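Local coordinates for protein putative alpha-L-fucosidase (PDB 3GZA) that probably hydrolyses alpha-L-fucosidic bonds, as a glycoside hydrolase family 29 member built on a TIM-barrel fold, at residues K74-G85 against L123-N134; D109-R119 against L169-Y177. All coordinates share one frame; numbering follows the deposited sequence.

Interaction 1 of 2, residues K74-G85 against L123-N134; sequences KFAVLTATHETG and LQPGIYIGIRWN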
loop_
_atom_site.group_PDB
_atom_site.type_symbol
_atom_site.label_atom_id
_atom_site.label_comp_id
_atom_site.label_asym_id
_atom_site.label_seq_id
_atom_site.Cartn_x
_atom_site.Cartn_y
_atom_site.Cartn_z
ATOM N N LYS A 74 -31.401 5.054 13.820
ATOM C CA LYS A 74 -31.381 6.492 13.563
ATOM C C LYS A 74 -30.023 6.969 13.057
ATOM O O LYS A 74 -29.879 8.137 12.649
ATOM C CB LYS A 74 -31.853 7.301 14.788
ATOM C CG LYS A 74 -33.262 6.960 15.218
ATOM C CD LYS A 74 -34.280 7.274 14.138
ATOM C CE LYS A 74 -35.703 6.961 14.607
ATOM N NZ LYS A 74 -36.060 7.749 15.784
ATOM N N PHE A 75 -29.013 6.119 13.228
ATOM C CA PHE A 75 -27.669 6.413 12.740
ATOM C C PHE A 75 -27.115 5.152 12.142
ATOM O O PHE A 75 -27.587 4.037 12.454
ATOM C CB PHE A 75 -26.743 6.978 13.819
ATOM C CG PHE A 75 -26.472 6.041 14.937
ATOM C CD1 PHE A 75 -27.242 6.113 16.091
ATOM C CD2 PHE A 75 -25.377 5.216 14.940
ATOM C CE1 PHE A 75 -26.988 5.292 17.156
ATOM C CE2 PHE A 75 -25.108 4.396 15.998
ATOM C CZ PHE A 75 -25.906 4.464 17.147
ATOM N N ALA A 76 -26.134 5.298 11.255
ATOM C CA ALA A 76 -25.538 4.122 10.565
ATOM C C ALA A 76 -24.056 4.461 10.357
ATOM O O ALA A 76 -23.718 5.571 9.984
ATOM C CB ALA A 76 -26.244 3.816 9.215
ATOM N N VAL A 77 -23.223 3.475 10.624
ATOM C CA VAL A 77 -21.763 3.599 10.591
ATOM C C VAL A 77 -21.183 2.562 9.655
ATOM O O VAL A 77 -21.607 1.414 9.650
ATOM C CB VAL A 77 -21.220 3.393 12.032
ATOM C CG1 VAL A 77 -19.686 3.531 12.120
ATOM C CG2 VAL A 77 -21.906 4.351 13.037
ATOM N N LEU A 78 -20.168 2.951 8.878
ATOM C CA LEU A 78 -19.459 2.059 7.982
ATOM C C LEU A 78 -17.992 1.960 8.312
ATOM O O LEU A 78 -17.374 2.953 8.641
ATOM C CB LEU A 78 -19.557 2.611 6.537
ATOM C CG LEU A 78 -18.765 1.869 5.463
ATOM C CD1 LEU A 78 -19.188 0.381 5.310
ATOM C CD2 LEU A 78 -18.811 2.585 4.062
ATOM N N THR A 79 -17.457 0.740 8.284
ATOM C CA THR A 79 -16.037 0.513 8.455
ATOM C C THR A 79 -15.279 1.011 7.227
ATOM O O THR A 79 -15.221 0.327 6.188
ATOM C CB THR A 79 -15.710 -0.965 8.682
ATOM O OG1 THR A 79 -16.170 -1.711 7.557
ATOM C CG2 THR A 79 -16.369 -1.519 9.945
ATOM N N ALA A 80 -14.700 2.197 7.310
ATOM C CA ALA A 80 -13.853 2.708 6.258
ATOM C C ALA A 80 -12.593 1.882 6.103
ATOM O O ALA A 80 -12.110 1.691 4.986
ATOM C CB ALA A 80 -13.500 4.166 6.519
ATOM N N THR A 81 -12.032 1.483 7.229
ATOM C CA THR A 81 -10.969 0.453 7.307
ATOM C C THR A 81 -11.311 -0.452 8.504
ATOM O O THR A 81 -12.153 -0.103 9.359
ATOM C CB THR A 81 -9.571 0.954 7.596
ATOM O OG1 THR A 81 -9.536 1.599 8.907
ATOM C CG2 THR A 81 -9.084 1.943 6.507
ATOM N N HIS A 82 -10.660 -1.614 8.544
ATOM C CA HIS A 82 -10.862 -2.565 9.598
ATOM C C HIS A 82 -9.509 -3.166 9.952
ATOM O O HIS A 82 -8.754 -2.532 10.692
ATOM C CB HIS A 82 -12.007 -3.538 9.309
ATOM C CG HIS A 82 -12.347 -4.403 10.463
ATOM N ND1 HIS A 82 -11.931 -5.702 10.549
ATOM C CD2 HIS A 82 -13.038 -4.149 11.599
ATOM C CE1 HIS A 82 -12.355 -6.227 11.686
ATOM N NE2 HIS A 82 -13.015 -5.294 12.363
ATOM N N GLU A 83 -9.167 -4.363 9.445
ATOM C CA GLU A 83 -7.925 -5.019 9.767
ATOM C C GLU A 83 -6.980 -5.256 8.600
ATOM O O GLU A 83 -5.796 -5.416 8.821
ATOM C CB GLU A 83 -8.205 -6.392 10.395
ATOM C CG GLU A 83 -8.873 -6.321 11.786
ATOM C CD GLU A 83 -9.502 -7.636 12.217
ATOM O OE1 GLU A 83 -9.766 -8.521 11.351
ATOM O OE2 GLU A 83 -9.817 -7.753 13.405
ATOM N N THR A 84 -7.463 -5.273 7.364
ATOM C CA THR A 84 -6.567 -5.597 6.238
ATOM C C THR A 84 -5.692 -4.421 5.851
ATOM O O THR A 84 -4.690 -4.599 5.184
ATOM C CB THR A 84 -7.318 -6.045 4.982
ATOM O OG1 THR A 84 -8.028 -4.930 4.411
ATOM C CG2 THR A 84 -8.271 -7.240 5.270
ATOM N N GLY A 85 -6.132 -3.236 6.247
ATOM C CA GLY A 85 -5.550 -1.988 5.835
ATOM C C GLY A 85 -6.257 -1.355 4.655
ATOM O O GLY A 85 -5.929 -0.207 4.355
ATOM N N LEU A 123 -30.974 9.102 8.194
ATOM C CA LEU A 123 -30.142 8.501 9.227
ATOM C C LEU A 123 -28.859 9.334 9.272
ATOM O O LEU A 123 -28.427 9.889 8.261
ATOM C CB LEU A 123 -29.840 7.031 8.997
ATOM C CG LEU A 123 -30.864 6.020 9.544
ATOM C CD1 LEU A 123 -32.197 6.186 8.822
ATOM C CD2 LEU A 123 -30.303 4.615 9.444
ATOM N N GLN A 124 -28.323 9.503 10.476
ATOM C CA GLN A 124 -27.086 10.255 10.658
ATOM C C GLN A 124 -25.907 9.317 10.399
ATOM O O GLN A 124 -25.788 8.265 11.020
ATOM C CB GLN A 124 -27.028 10.802 12.087
ATOM C CG GLN A 124 -28.156 11.821 12.344
ATOM C CD GLN A 124 -28.317 12.217 13.819
ATOM O OE1 GLN A 124 -27.534 12.982 14.345
ATOM N NE2 GLN A 124 -29.349 11.707 14.466
ATOM N N PRO A 125 -25.004 9.703 9.490
ATOM C CA PRO A 125 -23.870 8.844 9.180
ATOM C C PRO A 125 -22.695 8.986 10.068
ATOM O O PRO A 125 -22.350 10.098 10.409
ATOM C CB PRO A 125 -23.448 9.319 7.762
ATOM C CG PRO A 125 -23.856 10.699 7.713
ATOM C CD PRO A 125 -25.043 10.882 8.599
ATOM N N GLY A 126 -22.105 7.874 10.448
ATOM C CA GLY A 126 -20.844 7.862 11.154
ATOM C C GLY A 126 -19.831 6.999 10.417
ATOM O O GLY A 126 -20.169 6.243 9.546
ATOM N N ILE A 127 -18.570 7.095 10.842
ATOM C CA ILE A 127 -17.486 6.357 10.181
ATOM C C ILE A 127 -16.658 5.616 11.220
ATOM O O ILE A 127 -16.289 6.184 12.260
ATOM C CB ILE A 127 -16.612 7.274 9.337
ATOM C CG1 ILE A 127 -17.404 7.924 8.168
ATOM C CG2 ILE A 127 -15.482 6.434 8.728
ATOM C CD1 ILE A 127 -16.659 8.977 7.342
ATOM N N TYR A 128 -16.402 4.350 10.959
ATOM C CA TYR A 128 -15.542 3.514 11.787
ATOM C C TYR A 128 -14.197 3.397 11.080
ATOM O O TYR A 128 -14.127 3.175 9.846
ATOM C CB TYR A 128 -16.216 2.157 11.957
ATOM C CG TYR A 128 -15.520 0.989 12.614
ATOM C CD1 TYR A 128 -14.370 0.412 12.086
ATOM C CD2 TYR A 128 -16.051 0.431 13.769
ATOM C CE1 TYR A 128 -13.775 -0.670 12.687
ATOM C CE2 TYR A 128 -15.470 -0.662 14.356
ATOM C CZ TYR A 128 -14.314 -1.205 13.812
ATOM O OH TYR A 128 -13.759 -2.330 14.399
ATOM N N ILE A 129 -13.142 3.501 11.855
ATOM C CA ILE A 129 -11.785 3.467 11.305
ATOM C C ILE A 129 -10.982 2.500 12.162
ATOM O O ILE A 129 -10.838 2.703 13.366
ATOM C CB ILE A 129 -11.139 4.885 11.377
ATOM C CG1 ILE A 129 -12.039 5.917 10.701
ATOM C CG2 ILE A 129 -9.737 4.844 10.688
ATOM C CD1 ILE A 129 -11.551 7.375 10.872
ATOM N N GLY A 130 -10.414 1.480 11.530
ATOM C CA GLY A 130 -9.563 0.517 12.218
ATOM C C GLY A 130 -8.108 0.882 11.977
ATOM O O GLY A 130 -7.613 0.854 10.833
ATOM N N ILE A 131 -7.412 1.316 13.016
ATOM C CA ILE A 131 -5.982 1.646 12.975
ATOM C C ILE A 131 -5.140 0.713 13.850
ATOM O O ILE A 131 -3.916 0.780 13.848
ATOM C CB ILE A 131 -5.704 3.116 13.439
ATOM C CG1 ILE A 131 -6.029 3.356 14.917
ATOM C CG2 ILE A 131 -6.472 4.099 12.587
ATOM C CD1 ILE A 131 -5.562 4.680 15.361
ATOM N N ARG A 132 -5.801 -0.178 14.606
ATOM C CA ARG A 132 -5.121 -1.045 15.544
ATOM C C ARG A 132 -4.411 -2.227 14.876
ATOM O O ARG A 132 -3.348 -2.670 15.351
ATOM C CB ARG A 132 -6.170 -1.555 16.556
ATOM C CG ARG A 132 -5.624 -2.412 17.649
ATOM C CD ARG A 132 -6.644 -2.698 18.735
ATOM N NE ARG A 132 -5.999 -3.360 19.879
ATOM C CZ ARG A 132 -6.634 -4.141 20.760
ATOM N NH1 ARG A 132 -7.934 -4.346 20.659
ATOM N NH2 ARG A 132 -5.989 -4.695 21.765
ATOM N N TRP A 133 -5.027 -2.743 13.834
ATOM C CA TRP A 133 -4.496 -3.853 13.055
ATOM C C TRP A 133 -4.449 -3.431 11.584
ATOM O O TRP A 133 -5.407 -2.877 11.036
ATOM C CB TRP A 133 -5.401 -5.096 13.173
ATOM C CG TRP A 133 -5.947 -5.307 14.545
ATOM C CD1 TRP A 133 -7.171 -4.896 14.992
ATOM C CD2 TRP A 133 -5.287 -5.922 15.669
ATOM N NE1 TRP A 133 -7.303 -5.199 16.331
ATOM C CE2 TRP A 133 -6.174 -5.839 16.767
ATOM C CE3 TRP A 133 -4.060 -6.565 15.851
ATOM C CZ2 TRP A 133 -5.854 -6.363 18.012
ATOM C CZ3 TRP A 133 -3.737 -7.081 17.097
ATOM C CH2 TRP A 133 -4.644 -6.950 18.178
ATOM N N ASN A 134 -3.309 -3.662 10.924
ATOM C CA ASN A 134 -3.176 -3.416 9.487
ATOM C C ASN A 134 -2.244 -4.475 8.970
ATOM O O ASN A 134 -1.025 -4.440 9.216
ATOM C CB ASN A 134 -2.640 -2.014 9.240
ATOM C CG ASN A 134 -2.565 -1.673 7.775
ATOM O OD1 ASN A 134 -2.239 -2.556 6.926
ATOM N ND2 ASN A 134 -2.893 -0.383 7.432
HETATM O O HOH W 1 -31.444 10.480 12.378
HETATM O O HOH W 2 -7.926 -2.047 13.369
HETATM O O HOH W 3 -3.284 0.428 4.499
#
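A chi1 of 172° swings the Y128 ring away from its own amide N, while T79 sets CG2 opposite its carbonyl carbon; the side chains therefore lie side by side, and the methyl CG2 of T79 sits over one face of the phenol, 3.9 Å from the centroid of the Y128 ring. This CH-pi contact lies at the C-terminal end of two adjacent parallel strands, 75-79 and 124-129, in the TIM barrel. The hydroxyl branch of T79 turns the other way, to the backbone N of Y28, just past the end of the neighbouring strand 22-26. Along the ladder the strands exchange backbone hydrogen bonds, among them G126 N to A76 O at 2.8 Å and Y128 N to L78 O at 2.9 Å. G126 suits its place because a CB there would crowd CG2 of V77, whose other branch, CG1, packs on CB of Y128 at 3.7 Å. Past the strand ends the chains stay together: G130 N donates to T81 OG1 at 2.8 Å, and a side chain on G130 would run into H82 O. H82 and Y128 meet rim to rim, their planes 25° apart, with H82 CD2 3.4 Å from Y128 OH. Further on, CG of E83 rests against CD1 of W133 at 3.9 Å, while its carboxylate forms a salt bridge with R44 and takes hydrogen bonds from Y38, N43 and Q40. Were Y128 replaced by an alanine, the T79 methyl would probably lose its aromatic face and H82 the neighbour at its ring edge. A 1,2-ethanediol, probably from the crystallisation liquor, lies close to the phenol of Y128; ring packing beside buried polar groups at this C-terminal mouth, where TIM-barrel enzymes carry their active sites, is consistent with a sugar-binding pocket.

Interaction 2 of 2, residues D109-R119 against L169-Y177; sequences DIVRDFVNSCR and LCTRYGDLY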
loop_
_atom_site.group_PDB
_atom_site.type_symbol
_atom_site.label_atom_id
_atom_site.label_comp_id
_atom_site.label_asym_id
_atom_site.label_seq_id
_atom_site.Cartn_x
_atom_site.Cartn_y
_atom_site.Cartn_z
ATOM N N ASP A 109 -16.237 5.032 -4.311
ATOM C CA ASP A 109 -16.052 5.568 -2.967
ATOM C C ASP A 109 -17.290 5.158 -2.187
ATOM O O ASP A 109 -18.353 5.769 -2.296
ATOM C CB ASP A 109 -15.866 7.058 -2.996
ATOM C CG ASP A 109 -15.452 7.604 -1.641
ATOM O OD1 ASP A 109 -15.889 7.062 -0.598
ATOM O OD2 ASP A 109 -14.709 8.608 -1.650
ATOM N N ILE A 110 -17.158 4.053 -1.466
ATOM C CA ILE A 110 -18.290 3.498 -0.777
ATOM C C ILE A 110 -18.635 4.338 0.452
ATOM O O ILE A 110 -19.800 4.410 0.817
ATOM C CB ILE A 110 -18.037 2.036 -0.407
ATOM C CG1 ILE A 110 -17.892 1.227 -1.695
ATOM C CG2 ILE A 110 -19.193 1.440 0.472
ATOM C CD1 ILE A 110 -17.470 -0.225 -1.479
ATOM N N VAL A 111 -17.642 4.993 1.061
ATOM C CA VAL A 111 -17.930 5.916 2.164
ATOM C C VAL A 111 -18.840 7.037 1.648
ATOM O O VAL A 111 -19.817 7.425 2.307
ATOM C CB VAL A 111 -16.636 6.458 2.790
ATOM C CG1 VAL A 111 -16.979 7.541 3.834
ATOM C CG2 VAL A 111 -15.815 5.318 3.427
ATOM N N ARG A 112 -18.557 7.544 0.457
ATOM C CA ARG A 112 -19.399 8.592 -0.123
ATOM C C ARG A 112 -20.812 8.096 -0.422
ATOM O O ARG A 112 -21.810 8.728 -0.097
ATOM C CB ARG A 112 -18.773 9.184 -1.349
ATOM C CG ARG A 112 -19.586 10.399 -1.774
ATOM C CD ARG A 112 -18.905 11.368 -2.665
ATOM N NE ARG A 112 -17.587 11.748 -2.222
ATOM C CZ ARG A 112 -17.329 12.605 -1.213
ATOM N NH1 ARG A 112 -18.300 13.185 -0.534
ATOM N NH2 ARG A 112 -16.067 12.896 -0.921
ATOM N N ASP A 113 -20.888 6.952 -1.094
ATOM C CA ASP A 113 -22.192 6.361 -1.388
ATOM C C ASP A 113 -22.972 6.262 -0.067
ATOM O O ASP A 113 -24.147 6.638 0.025
ATOM C CB ASP A 113 -22.026 4.954 -1.930
ATOM C CG ASP A 113 -21.620 4.871 -3.386
ATOM O OD1 ASP A 113 -21.153 5.839 -3.997
ATOM O OD2 ASP A 113 -21.772 3.745 -3.897
ATOM N N PHE A 114 -22.305 5.759 0.955
ATOM C CA PHE A 114 -22.909 5.490 2.263
ATOM C C PHE A 114 -23.402 6.696 2.995
ATOM O O PHE A 114 -24.571 6.729 3.433
ATOM C CB PHE A 114 -21.878 4.762 3.125
ATOM C CG PHE A 114 -22.390 4.356 4.463
ATOM C CD1 PHE A 114 -23.098 3.209 4.606
ATOM C CD2 PHE A 114 -22.134 5.110 5.592
ATOM C CE1 PHE A 114 -23.603 2.831 5.831
ATOM C CE2 PHE A 114 -22.609 4.694 6.852
ATOM C CZ PHE A 114 -23.337 3.572 6.955
ATOM N N VAL A 115 -22.580 7.738 3.069
ATOM C CA VAL A 115 -23.039 8.923 3.779
ATOM C C VAL A 115 -24.172 9.589 3.008
ATOM O O VAL A 115 -25.145 10.095 3.599
ATOM C CB VAL A 115 -21.920 9.932 4.094
ATOM C CG1 VAL A 115 -20.813 9.315 4.976
ATOM C CG2 VAL A 115 -21.339 10.535 2.819
ATOM N N ASN A 116 -24.123 9.531 1.669
ATOM C CA ASN A 116 -25.198 10.061 0.871
ATOM C C ASN A 116 -26.521 9.304 1.145
ATOM O O ASN A 116 -27.580 9.930 1.269
ATOM C CB ASN A 116 -24.847 9.995 -0.637
ATOM C CG ASN A 116 -23.752 10.990 -1.043
ATOM O OD1 ASN A 116 -23.368 11.881 -0.280
ATOM N ND2 ASN A 116 -23.327 10.898 -2.313
ATOM N N SER A 117 -26.437 7.962 1.197
ATOM C CA SER A 117 -27.603 7.127 1.463
ATOM C C SER A 117 -28.155 7.432 2.828
ATOM O O SER A 117 -29.363 7.542 2.989
ATOM C CB SER A 117 -27.266 5.634 1.325
ATOM O OG SER A 117 -26.922 5.343 -0.016
ATOM N N CYS A 118 -27.300 7.551 3.848
ATOM C CA CYS A 118 -27.782 7.886 5.198
ATOM C C CYS A 118 -28.629 9.136 5.144
ATOM O O CYS A 118 -29.776 9.180 5.594
ATOM C CB CYS A 118 -26.613 8.102 6.155
ATOM S SG CYS A 118 -25.790 6.537 6.617
ATOM N N ARG A 119 -28.070 10.200 4.576
ATOM C CA ARG A 119 -28.756 11.481 4.583
ATOM C C ARG A 119 -30.046 11.447 3.776
ATOM O O ARG A 119 -31.030 12.119 4.117
ATOM C CB ARG A 119 -27.812 12.584 4.100
ATOM C CG ARG A 119 -26.681 12.820 5.084
ATOM C CD ARG A 119 -25.695 13.889 4.679
ATOM N NE ARG A 119 -24.581 13.938 5.656
ATOM C CZ ARG A 119 -23.292 13.695 5.389
ATOM N NH1 ARG A 119 -22.857 13.395 4.163
ATOM N NH2 ARG A 119 -22.428 13.767 6.377
ATOM N N LEU A 169 -11.423 11.681 6.107
ATOM C CA LEU A 169 -12.763 11.223 6.491
ATOM C C LEU A 169 -13.577 12.267 7.212
ATOM O O LEU A 169 -14.812 12.302 7.076
ATOM C CB LEU A 169 -12.670 9.906 7.240
ATOM C CG LEU A 169 -12.150 8.730 6.392
ATOM C CD1 LEU A 169 -11.601 7.551 7.231
ATOM C CD2 LEU A 169 -13.183 8.230 5.309
ATOM N N CYS A 170 -12.891 13.169 7.916
ATOM C CA CYS A 170 -13.563 14.262 8.679
ATOM C C CYS A 170 -13.771 15.534 7.893
ATOM O O CYS A 170 -14.398 16.464 8.406
ATOM C CB CYS A 170 -12.785 14.597 9.954
ATOM S SG CYS A 170 -12.855 13.319 11.244
ATOM N N THR A 171 -13.218 15.619 6.678
ATOM C CA THR A 171 -13.338 16.849 5.884
ATOM C C THR A 171 -14.058 16.700 4.557
ATOM O O THR A 171 -14.505 17.711 4.018
ATOM C CB THR A 171 -11.960 17.499 5.609
ATOM O OG1 THR A 171 -11.118 16.539 4.910
ATOM C CG2 THR A 171 -11.308 17.914 6.966
ATOM N N ARG A 172 -14.186 15.491 4.047
ATOM C CA ARG A 172 -14.722 15.342 2.690
ATOM C C ARG A 172 -16.086 14.663 2.615
ATOM O O ARG A 172 -16.574 14.460 1.507
ATOM C CB ARG A 172 -13.739 14.494 1.878
ATOM C CG ARG A 172 -12.370 15.060 1.753
ATOM C CD ARG A 172 -11.440 14.084 1.047
ATOM N NE ARG A 172 -10.086 14.622 0.932
ATOM C CZ ARG A 172 -9.128 13.979 0.258
ATOM N NH1 ARG A 172 -9.376 12.811 -0.304
ATOM N NH2 ARG A 172 -7.932 14.515 0.187
ATOM N N TYR A 173 -16.695 14.348 3.769
ATOM C CA TYR A 173 -17.925 13.563 3.799
ATOM C C TYR A 173 -19.051 14.165 4.639
ATOM O O TYR A 173 -19.967 13.447 5.032
ATOM C CB TYR A 173 -17.608 12.128 4.235
ATOM C CG TYR A 173 -16.652 11.458 3.269
ATOM C CD1 TYR A 173 -17.075 10.835 2.108
ATOM C CD2 TYR A 173 -15.275 11.481 3.516
ATOM C CE1 TYR A 173 -16.161 10.273 1.214
ATOM C CE2 TYR A 173 -14.371 10.936 2.646
ATOM C CZ TYR A 173 -14.816 10.314 1.478
ATOM O OH TYR A 173 -13.934 9.825 0.552
ATOM N N GLY A 174 -19.001 15.469 4.828
ATOM C CA GLY A 174 -20.039 16.155 5.605
ATOM C C GLY A 174 -19.917 15.917 7.102
ATOM O O GLY A 174 -18.957 15.340 7.586
ATOM N N ASP A 175 -20.931 16.388 7.836
ATOM C CA ASP A 175 -20.953 16.284 9.305
ATOM C C ASP A 175 -21.316 14.886 9.735
ATOM O O ASP A 175 -22.251 14.272 9.208
ATOM C CB ASP A 175 -21.891 17.317 9.902
ATOM C CG ASP A 175 -21.415 18.754 9.675
ATOM O OD1 ASP A 175 -20.236 18.967 9.299
ATOM O OD2 ASP A 175 -22.209 19.702 9.891
ATOM N N LEU A 176 -20.535 14.345 10.671
ATOM C CA LEU A 176 -20.645 12.962 11.081
ATOM C C LEU A 176 -21.216 12.801 12.508
ATOM O O LEU A 176 -21.066 13.662 13.375
ATOM C CB LEU A 176 -19.263 12.316 11.074
ATOM C CG LEU A 176 -18.529 12.364 9.730
ATOM C CD1 LEU A 176 -17.095 11.858 9.855
ATOM C CD2 LEU A 176 -19.329 11.623 8.674
ATOM N N TYR A 177 -21.861 11.663 12.682
ATOM C CA TYR A 177 -22.497 11.311 13.939
ATOM C C TYR A 177 -21.465 10.875 14.947
ATOM O O TYR A 177 -21.525 11.286 16.095
ATOM C CB TYR A 177 -23.520 10.195 13.669
ATOM C CG TYR A 177 -24.318 9.807 14.889
ATOM C CD1 TYR A 177 -25.422 10.534 15.285
ATOM C CD2 TYR A 177 -24.017 8.636 15.610
ATOM C CE1 TYR A 177 -26.174 10.165 16.411
ATOM C CE2 TYR A 177 -24.751 8.305 16.751
ATOM C CZ TYR A 177 -25.855 9.035 17.114
ATOM O OH TYR A 177 -26.602 8.651 18.214
HETATM O O HOH W 4 -25.479 15.133 8.165
#
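Y173 reaches from the turn after helix 148-171 onto the helix 110-121, joining two neighbouring outer helices of the TIM barrel. The contacts of the ring faces come first. CG1 of V111 sits over one face, 3.9 Å from the centroid of the Y173 ring and 16° off the normal; this gamma methyl touches both the ring and CD2 of L169, a place a compact branched side chain suits. The opposite face carries the guanidinium of R112, nearly parallel to the ring at 12°, with NH2 3.4 Å from Y173 CE1. The arginine gets there by bending at chi3 (-48°), which folds its flat end back over the phenol. V115, a turn further along, adds a looser contact through CG2 near the tyrosine's backbone.

Hydrogen bonds fix the outline of this packing. The Y173 hydroxyl donates to the syn lone pair of D109 OD2, 2.6 Å from Y173 OH, and an aspartate fits here because its second oxygen is also employed: D109 is the N-cap of helix 110-121, and D109 OD1 accepts from R112 N at 2.9 Å. One short carboxylate thus ties the helix start to the tyrosine.

The two arginines serve the turn's carbonyl groups. R112 grips R172 O end-on with NH1 and NH2, the oxygen lying in the guanidinium plane; the side chain of R172 leads away to a salt bridge with D92. R119, extended from CG to NE, reaches the carbonyls of Y173 and D175. G174 suits that turn by its positive phi, and a CB there would strike the R119 guanidinium. R119 NH1 and NH2 both hold Y173 O, while R119 NH2 alone also donates to D175 O at 2.9 Å.

From the N terminus, the chain runs through strand 75-79, helix 110-121, strand 124-129, helix 148-171 and the turn leading to strand 178-181. Interaction 1 closes the excursion through helix 110-121, a right-handed beta-alpha-beta crossover as in TIM barrels; interaction 2 closes the next, from that helix through strand 124-129 to the end of helix 148-171. Their segments alternate, so the two closures cross. The first ties inner strands together, the second the outer helical layer. Y177 ties the end of segment 169-177 to the strands: its N probably hydrogen-bonds to P125 O at 2.8 Å and its ring stacks with F75. Helix meets strand where F114 packs against A76 and L78.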